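Endoglucanase(Endo-1,4-beta-glucanase)protein (Pseudomonas stutzeri, PDB 6R2J) probably hydrolyses internal beta-1,4-glycosidic bonds of cellulose and related glucans, as a family 5 glycoside hydrolase that binds cellobiose. Local coordinates at residues Leu72-Ile77 / Lys125-Phe130; Tyr46-Ile52 / Asp303-Met307. All blocks are in the same frame, centred on the assembly; numbering follows the deposited sequence.

Interaction 1 of 2, residues Leu72-Ile77 / Lys125-Phe130; sequences LNFDQI and KLAERF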
ATOM      1  N   LEU A  72       8.658   8.114 -20.123  1.00 14.09           N
ATOM      2  CA  LEU A  72       7.446   8.068 -19.323  1.00 12.97           C
ATOM      3  C   LEU A  72       6.285   8.697 -20.085  1.00 12.52           C
ATOM      4  O   LEU A  72       6.454   9.618 -20.900  1.00 13.06           O
ATOM      5  CB  LEU A  72       7.651   8.805 -17.995  1.00 12.76           C
ATOM      6  CG  LEU A  72       8.747   8.281 -17.072  1.00 13.50           C
ATOM      7  CD1 LEU A  72       8.827   9.035 -15.787  1.00 13.30           C
ATOM      8  CD2 LEU A  72       8.536   6.804 -16.768  1.00 15.01           C
ATOM      9  N   ASN A  73       5.090   8.182 -19.811  1.00 10.98           N
ATOM     10  CA  ASN A  73       3.865   8.735 -20.371  1.00  9.33           C
ATOM     11  C   ASN A  73       3.488  10.018 -19.634  1.00  9.85           C
ATOM     12  O   ASN A  73       3.118   9.971 -18.458  1.00 12.07           O
ATOM     13  CB  ASN A  73       2.750   7.712 -20.226  1.00  7.60           C
ATOM     14  CG  ASN A  73       1.523   8.108 -20.977  1.00  9.32           C
ATOM     15  OD1 ASN A  73       0.641   8.731 -20.432  1.00 10.74           O
ATOM     16  ND2 ASN A  73       1.453   7.736 -22.227  1.00 11.17           N
ATOM     17  N   PHE A  74       3.520  11.148 -20.355  1.00 10.89           N
ATOM     18  CA  PHE A  74       3.228  12.474 -19.801  1.00 10.95           C
ATOM     19  C   PHE A  74       1.852  12.530 -19.148  1.00 11.05           C
ATOM     20  O   PHE A  74       1.704  13.041 -18.037  1.00 12.16           O
ATOM     21  CB  PHE A  74       3.326  13.466 -20.963  1.00 11.92           C
ATOM     22  CG  PHE A  74       3.144  14.902 -20.582  1.00 16.63           C
ATOM     23  CD1 PHE A  74       4.203  15.646 -20.064  1.00 18.94           C
ATOM     24  CD2 PHE A  74       1.907  15.525 -20.748  1.00 18.88           C
ATOM     25  CE1 PHE A  74       4.033  16.974 -19.717  1.00 20.28           C
ATOM     26  CE2 PHE A  74       1.725  16.845 -20.385  1.00 20.06           C
ATOM     27  CZ  PHE A  74       2.797  17.579 -19.895  1.00 20.99           C
ATOM     28  N   ASP A  75       0.827  12.012 -19.813  1.00 12.90           N
ATOM     29  CA  ASP A  75      -0.516  12.111 -19.242  1.00 12.67           C
ATOM     30  C   ASP A  75      -0.651  11.283 -17.962  1.00  9.56           C
ATOM     31  O   ASP A  75      -1.414  11.646 -17.075  1.00 11.14           O
ATOM     32  CB  ASP A  75      -1.573  11.651 -20.249  1.00 14.66           C
ATOM     33  CG  ASP A  75      -1.824  12.650 -21.369  1.00 18.37           C
ATOM     34  OD1 ASP A  75      -1.662  13.869 -21.147  1.00 19.81           O
ATOM     35  OD2 ASP A  75      -2.202  12.209 -22.486  1.00 19.82           O
ATOM     36  N   GLN A  76       0.003  10.118 -17.886  1.00  8.61           N
ATOM     37  CA  GLN A  76      -0.096   9.297 -16.685  1.00  7.61           C
ATOM     38  C   GLN A  76       0.602   9.989 -15.528  1.00  8.14           C
ATOM     39  O   GLN A  76       0.066  10.051 -14.412  1.00  7.42           O
ATOM     40  CB  GLN A  76       0.467   7.900 -16.969  1.00  8.37           C
ATOM     41  CG  GLN A  76       0.188   6.859 -15.869  1.00 10.05           C
ATOM     42  CD  GLN A  76      -1.215   6.225 -15.899  1.00  9.70           C
ATOM     43  OE1 GLN A  76      -1.630   5.605 -14.916  1.00  9.13           O
ATOM     44  NE2 GLN A  76      -1.947   6.386 -17.019  1.00  9.45           N
ATOM     45  N   ILE A  77       1.762  10.582 -15.797  1.00  9.71           N
ATOM     46  CA  ILE A  77       2.439  11.372 -14.770  1.00 12.09           C
ATOM     47  C   ILE A  77       1.542  12.521 -14.301  1.00 11.50           C
ATOM     48  O   ILE A  77       1.405  12.776 -13.097  1.00 11.57           O
ATOM     49  CB  ILE A  77       3.807  11.883 -15.274  1.00 11.82           C
ATOM     50  CG1 ILE A  77       4.737  10.749 -15.713  1.00 12.28           C
ATOM     51  CG2 ILE A  77       4.513  12.730 -14.200  1.00 12.42           C
ATOM     52  CD1 ILE A  77       5.181   9.846 -14.593  1.00 12.80           C
ATOM     53  N   LYS A 125      13.477   7.889 -12.571  1.00 13.44           N
ATOM     54  CA  LYS A 125      12.721   8.856 -13.358  1.00 13.46           C
ATOM     55  C   LYS A 125      11.459   9.288 -12.634  1.00 11.71           C
ATOM     56  O   LYS A 125      11.131  10.476 -12.639  1.00 12.46           O
ATOM     57  CB  LYS A 125      12.374   8.292 -14.735  1.00 14.25           C
ATOM     58  CG  LYS A 125      13.435   8.489 -15.796  1.00 14.81           C
ATOM     59  CD  LYS A 125      12.862   8.093 -17.128  1.00 16.81           C
ATOM     60  CE  LYS A 125      13.834   8.306 -18.265  1.00 19.52           C
ATOM     61  NZ  LYS A 125      14.644   7.078 -18.476  1.00 22.65           N
ATOM     62  N   LEU A 126      10.720   8.346 -12.028  1.00 10.54           N
ATOM     63  CA  LEU A 126       9.531   8.729 -11.261  1.00 11.34           C
ATOM     64  C   LEU A 126       9.884   9.632 -10.076  1.00 12.17           C
ATOM     65  O   LEU A 126       9.178  10.614  -9.795  1.00 13.94           O
ATOM     66  CB  LEU A 126       8.789   7.486 -10.771  1.00 12.33           C
ATOM     67  CG  LEU A 126       8.083   6.627 -11.822  1.00 10.17           C
ATOM     68  CD1 LEU A 126       7.580   5.346 -11.214  1.00  9.60           C
ATOM     69  CD2 LEU A 126       6.964   7.437 -12.438  1.00 11.51           C
ATOM     70  N   ALA A 127      10.968   9.318  -9.355  1.00 10.66           N
ATOM     71  CA  ALA A 127      11.342  10.146  -8.210  1.00 11.87           C
ATOM     72  C   ALA A 127      11.726  11.558  -8.646  1.00 12.62           C
ATOM     73  O   ALA A 127      11.497  12.516  -7.904  1.00 10.87           O
ATOM     74  CB  ALA A 127      12.470   9.470  -7.430  1.00 13.38           C
ATOM     75  N   GLU A 128      12.322  11.706  -9.837  1.00 15.39           N
ATOM     76  CA  GLU A 128      12.588  13.026 -10.402  0.82 16.88           C
ATOM     77  C   GLU A 128      11.295  13.791 -10.659  1.00 16.29           C
ATOM     78  O   GLU A 128      11.250  15.011 -10.492  1.00 17.88           O
ATOM     79  CB  GLU A 128      13.359  12.880 -11.722  0.82 19.16           C
ATOM     80  CG  GLU A 128      14.847  12.448 -11.619  0.82 21.40           C
ATOM     81  CD  GLU A 128      15.438  12.028 -12.982  0.82 22.87           C
ATOM     82  OE1 GLU A 128      14.909  12.467 -14.022  0.82 22.99           O
ATOM     83  OE2 GLU A 128      16.425  11.256 -13.030  0.82 23.98           O
ATOM     84  N   ARG A 129      10.231  13.099 -11.053  1.00 14.84           N
ATOM     85  CA  ARG A 129       8.980  13.805 -11.329  1.00 15.69           C
ATOM     86  C   ARG A 129       8.275  14.278 -10.049  1.00 16.19           C
ATOM     87  O   ARG A 129       7.618  15.332 -10.055  1.00 17.46           O
ATOM     88  CB  ARG A 129       8.034  12.899 -12.118  1.00 18.51           C
ATOM     89  CG  ARG A 129       8.530  12.343 -13.451  1.00 18.07           C
ATOM     90  CD  ARG A 129       8.720  13.440 -14.504  1.00 19.86           C
ATOM     91  NE  ARG A 129       9.277  12.842 -15.716  1.00 20.65           N
ATOM     92  CZ  ARG A 129       8.631  12.755 -16.877  1.00 21.94           C
ATOM     93  NH1 ARG A 129       7.404  13.270 -16.988  1.00 24.88           N
ATOM     94  NH2 ARG A 129       9.192  12.172 -17.929  1.00 19.85           N
ATOM     95  N   PHE A 130       8.345  13.497  -8.952  1.00 15.59           N
ATOM     96  CA  PHE A 130       7.534  13.768  -7.758  1.00 14.63           C
ATOM     97  C   PHE A 130       8.313  14.220  -6.527  1.00 13.61           C
ATOM     98  O   PHE A 130       7.696  14.613  -5.533  1.00 13.92           O
ATOM     99  CB  PHE A 130       6.670  12.546  -7.406  1.00 15.15           C
ATOM    100  CG  PHE A 130       5.849  12.039  -8.552  1.00 13.90           C
ATOM    101  CD1 PHE A 130       4.909  12.828  -9.138  1.00 15.03           C
ATOM    102  CD2 PHE A 130       6.024  10.764  -9.040  1.00 13.96           C
ATOM    103  CE1 PHE A 130       4.132  12.331 -10.208  1.00 15.22           C
ATOM    104  CE2 PHE A 130       5.277  10.273 -10.097  1.00 14.52           C
ATOM    105  CZ  PHE A 130       4.323  11.057 -10.682  1.00 13.58           C
TER
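In the (beta/alpha)8 barrel of this family 5 enzyme, two consecutive outer helices pack side by side here: the first turn of helix 74-89, with the loop before it, lies against the last turns of helix 116-130. The contact is largely apolar and buries 350 Å² in total. Lys125 opens it with the base of its side chain, CB sitting 3.8 Å from Leu72 CD1, while the rest of the side chain turns away and NZ makes a weak hydrogen bond to Ser121. One residue on, Leu126 brings CD2 to 3.7 Å from Ile77 CD1 and 4.2 Å from Leu72 CD1, which brings Leu72 and Ile77 together in one apolar cluster. A helical turn later Arg129 folds back over this pair from the solvent side. Its guanidinium uses one face to cover Leu72 CD1, with NH2 3.7 Å from Leu72 CB, and NH1 lies 3.9 Å from Ile77 CG1, so the charged group shields aliphatic carbon. Phe130 closes the helix on the inner side, its CZ 3.9 Å from Ile77 CG2, and the ring also touches Leu80 and Leu84 of helix 74-89 and Tyr139 of strand 136-140. Between Leu72 and Ile77 the backbone turns into the helix at Asn73, an N-cap whose OD1 accepts from Gln76 N at 3.0 Å.

Interaction 2 of 2, residues Tyr46-Ile52 / Asp303-Met307; sequences YYADQGI and DRPQM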
ATOM      1  N   TYR A  46     -14.046  13.363   0.943  1.00 10.27           N
ATOM      2  CA  TYR A  46     -14.772  12.419   1.782  1.00 10.16           C
ATOM      3  C   TYR A  46     -13.856  11.811   2.842  1.00  9.32           C
ATOM      4  O   TYR A  46     -14.183  11.810   4.030  1.00 11.34           O
ATOM      5  CB  TYR A  46     -15.420  11.315   0.946  1.00 11.01           C
ATOM      6  CG  TYR A  46     -16.075  10.279   1.839  1.00 10.35           C
ATOM      7  CD1 TYR A  46     -17.251  10.555   2.495  1.00 10.98           C
ATOM      8  CD2 TYR A  46     -15.481   9.040   2.053  1.00 10.98           C
ATOM      9  CE1 TYR A  46     -17.822   9.609   3.346  1.00 11.82           C
ATOM     10  CE2 TYR A  46     -16.030   8.101   2.871  1.00 10.68           C
ATOM     11  CZ  TYR A  46     -17.198   8.379   3.526  1.00 12.01           C
ATOM     12  OH  TYR A  46     -17.750   7.433   4.364  1.00 13.00           O
ATOM     13  N   TYR A  47     -12.713  11.260   2.440  1.00  9.60           N
ATOM     14  CA  TYR A  47     -11.896  10.542   3.422  1.00  9.37           C
ATOM     15  C   TYR A  47     -11.267  11.501   4.412  1.00  9.83           C
ATOM     16  O   TYR A  47     -11.206  11.214   5.604  1.00 11.17           O
ATOM     17  CB  TYR A  47     -10.888   9.628   2.727  1.00  9.43           C
ATOM     18  CG  TYR A  47     -11.608   8.492   2.038  1.00  8.62           C
ATOM     19  CD1 TYR A  47     -12.084   7.380   2.761  1.00  9.55           C
ATOM     20  CD2 TYR A  47     -11.875   8.557   0.688  1.00  9.33           C
ATOM     21  CE1 TYR A  47     -12.784   6.348   2.134  1.00  9.68           C
ATOM     22  CE2 TYR A  47     -12.557   7.549   0.039  1.00 11.75           C
ATOM     23  CZ  TYR A  47     -13.005   6.434   0.745  1.00 11.50           C
ATOM     24  OH  TYR A  47     -13.670   5.438   0.058  1.00 11.69           O
ATOM     25  N   ALA A  48     -10.849  12.677   3.953  1.00 11.05           N
ATOM     26  CA  ALA A  48     -10.439  13.718   4.896  1.00 10.50           C
ATOM     27  C   ALA A  48     -11.553  14.024   5.890  1.00 11.92           C
ATOM     28  O   ALA A  48     -11.307  14.187   7.095  1.00 12.24           O
ATOM     29  CB  ALA A  48     -10.083  14.998   4.141  1.00 10.30           C
ATOM     30  N   ASP A  49     -12.791  14.126   5.404  1.00 12.95           N
ATOM     31  CA  ASP A  49     -13.893  14.441   6.312  1.00 16.07           C
ATOM     32  C   ASP A  49     -14.052  13.370   7.388  1.00 15.06           C
ATOM     33  O   ASP A  49     -14.526  13.653   8.493  1.00 15.31           O
ATOM     34  CB  ASP A  49     -15.197  14.607   5.523  1.00 17.67           C
ATOM     35  CG  ASP A  49     -15.310  15.962   4.843  1.00 19.28           C
ATOM     36  OD1 ASP A  49     -14.418  16.827   5.020  1.00 20.33           O
ATOM     37  OD2 ASP A  49     -16.303  16.160   4.117  1.00 18.96           O
ATOM     38  N   GLN A  50     -13.674  12.139   7.079  1.00 14.77           N
ATOM     39  CA  GLN A  50     -13.723  11.033   8.019  1.00 14.65           C
ATOM     40  C   GLN A  50     -12.491  10.961   8.912  1.00 13.92           C
ATOM     41  O   GLN A  50     -12.374  10.013   9.694  1.00 15.14           O
ATOM     42  CB  GLN A  50     -13.879   9.727   7.237  1.00 16.70           C
ATOM     43  CG  GLN A  50     -15.055   9.711   6.264  1.00 18.35           C
ATOM     44  CD  GLN A  50     -16.449   9.750   6.959  1.00 21.14           C
ATOM     45  OE1 GLN A  50     -16.674   9.103   7.997  1.00 21.48           O
ATOM     46  NE2 GLN A  50     -17.388  10.495   6.361  1.00 22.97           N
ATOM     47  N   GLY A  51     -11.589  11.944   8.843  1.00 12.02           N
ATOM     48  CA  GLY A  51     -10.397  11.948   9.667  1.00 10.58           C
ATOM     49  C   GLY A  51      -9.229  11.163   9.129  1.00 10.19           C
ATOM     50  O   GLY A  51      -8.303  10.846   9.893  1.00 10.76           O
ATOM     51  N   ILE A  52      -9.253  10.808   7.845  1.00 10.47           N
ATOM     52  CA  ILE A  52      -8.234   9.957   7.231  1.00 10.46           C
ATOM     53  C   ILE A  52      -7.300  10.874   6.466  1.00 10.39           C
ATOM     54  O   ILE A  52      -7.740  11.627   5.586  1.00 10.43           O
ATOM     55  CB  ILE A  52      -8.852   8.916   6.286  1.00 12.69           C
ATOM     56  CG1 ILE A  52      -9.686   7.868   7.019  1.00 15.36           C
ATOM     57  CG2 ILE A  52      -7.785   8.191   5.554  1.00 12.68           C
ATOM     58  CD1 ILE A  52     -10.492   6.969   6.104  1.00 17.64           C
ATOM     59  N   ASP A 303     -22.346   6.082   4.621  1.00 20.08           N
ATOM     60  CA  ASP A 303     -21.094   5.474   5.028  1.00 18.62           C
ATOM     61  C   ASP A 303     -21.243   3.971   5.035  1.00 16.93           C
ATOM     62  O   ASP A 303     -22.315   3.437   5.337  1.00 16.53           O
ATOM     63  CB  ASP A 303     -20.710   5.882   6.444  1.00 18.21           C
ATOM     64  CG  ASP A 303     -20.382   7.339   6.556  1.00 18.70           C
ATOM     65  OD1 ASP A 303     -19.977   7.979   5.534  1.00 18.10           O
ATOM     66  OD2 ASP A 303     -20.535   7.847   7.687  1.00 21.35           O
ATOM     67  N   ARG A 304     -20.142   3.297   4.709  1.00 16.16           N
ATOM     68  CA  ARG A 304     -20.040   1.853   4.699  1.00 14.56           C
ATOM     69  C   ARG A 304     -19.770   1.325   6.098  1.00 13.69           C
ATOM     70  O   ARG A 304     -19.253   2.041   6.965  1.00 13.01           O
ATOM     71  CB  ARG A 304     -18.908   1.436   3.767  1.00 13.04           C
ATOM     72  CG  ARG A 304     -19.218   1.706   2.307  1.00 13.58           C
ATOM     73  CD  ARG A 304     -20.162   0.646   1.765  1.00 12.42           C
ATOM     74  NE  ARG A 304     -19.429  -0.583   1.450  1.00 12.06           N
ATOM     75  CZ  ARG A 304     -19.954  -1.804   1.430  1.00 12.44           C
ATOM     76  NH1 ARG A 304     -21.245  -1.962   1.718  1.00 13.28           N
ATOM     77  NH2 ARG A 304     -19.183  -2.845   1.105  1.00 11.41           N
ATOM     78  N   PRO A 305     -20.129   0.065   6.351  1.00 13.58           N
ATOM     79  CA  PRO A 305     -19.898  -0.487   7.696  1.00 11.71           C
ATOM     80  C   PRO A 305     -18.429  -0.500   8.081  1.00  9.63           C
ATOM     81  O   PRO A 305     -18.091  -0.424   9.264  1.00  8.70           O
ATOM     82  CB  PRO A 305     -20.462  -1.917   7.620  1.00 14.13           C
ATOM     83  CG  PRO A 305     -21.179  -2.040   6.305  1.00 15.68           C
ATOM     84  CD  PRO A 305     -20.697  -0.922   5.408  1.00 14.99           C
ATOM     85  N   GLN A 306     -17.540  -0.641   7.101  1.00  9.17           N
ATOM     86  CA  GLN A 306     -16.115  -0.681   7.386  1.00  8.96           C
ATOM     87  C   GLN A 306     -15.584   0.689   7.763  1.00 10.04           C
ATOM     88  O   GLN A 306     -14.635   0.785   8.559  1.00 12.44           O
ATOM     89  CB  GLN A 306     -15.342  -1.226   6.183  1.00  9.79           C
ATOM     90  CG  GLN A 306     -15.797  -2.610   5.704  1.00  8.98           C
ATOM     91  CD  GLN A 306     -16.833  -2.534   4.592  1.00  8.45           C
ATOM     92  OE1 GLN A 306     -17.588  -1.577   4.508  1.00  9.43           O
ATOM     93  NE2 GLN A 306     -16.871  -3.556   3.732  1.00 10.10           N
ATOM     94  N   MET A 307     -16.144   1.761   7.195  1.00 10.38           N
ATOM     95  CA  MET A 307     -15.777   3.095   7.661  1.00 13.37           C
ATOM     96  C   MET A 307     -16.213   3.293   9.109  1.00 14.91           C
ATOM     97  O   MET A 307     -15.434   3.755   9.948  1.00 16.18           O
ATOM     98  CB  MET A 307     -16.385   4.147   6.723  1.00 14.30           C
ATOM     99  CG  MET A 307     -16.008   5.599   6.989  1.00 14.20           C
ATOM    100  SD  MET A 307     -14.270   5.937   7.141  1.00 16.29           S
ATOM    101  CE  MET A 307     -13.775   5.974   5.415  1.00 18.50           C
TER
HETATM  102  O   HOH W   1     -17.841   4.847   3.550  1.00 14.33           O
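A Schellman motif at the C-terminal end of helix 41-49, the first helix of the (beta/alpha)8 barrel, meets the start of helix 305-311, which follows the last barrel strand. Gly51, at positive phi, is its C-prime residue: Ile52 N reaches Tyr47 O at 3.0 Å and Gly51 N reaches Ala48 O at 2.9 Å. Ile52 and Tyr47 both offer their CD1 atoms to the methyl of Met307, CE lying 3.5 Å from Ile52 CD1 and 3.4 Å from Tyr47 CD1, at the edge of that ring. Tyr47 OH itself bonds to Glu297. Gln50, the first residue to leave helical angles, covers the thioether chain, with OE1 3.7 Å from Met307 CG. The polar part of the contact lies beside the Met307 side chain. Asp303 OD2 forms a salt bridge with Arg311, and OD1 accepts the Tyr46 hydroxyl, OH to OD1 being 2.6 Å. A water donates to Tyr46 OH at 2.7 Å and accepts from Arg304 N at 3.0 Å.

Strand 14-18 comes first, and the chain then enters interaction 2 through residues 46-52. Strand 54-59 leads on to residues 72-77, and interaction 1 closes when helix 116-130 ends, a loop of 47 residues that encloses strand 93-98 and joins neighbouring helices of the barrel wall. The remaining strands follow, and only after the eighth, 280-285, do residues 303-307 return to the first helix. Interaction 2 thus closes a loop of 250 residues in which interaction 1 is nested, and it ties the two ends of the barrel's circuit together. The contacts do not touch: their centres lie 30 Å apart. The glycan-pocket residues, Glu144 to Lys216, fall inside the larger loop but beyond the smaller.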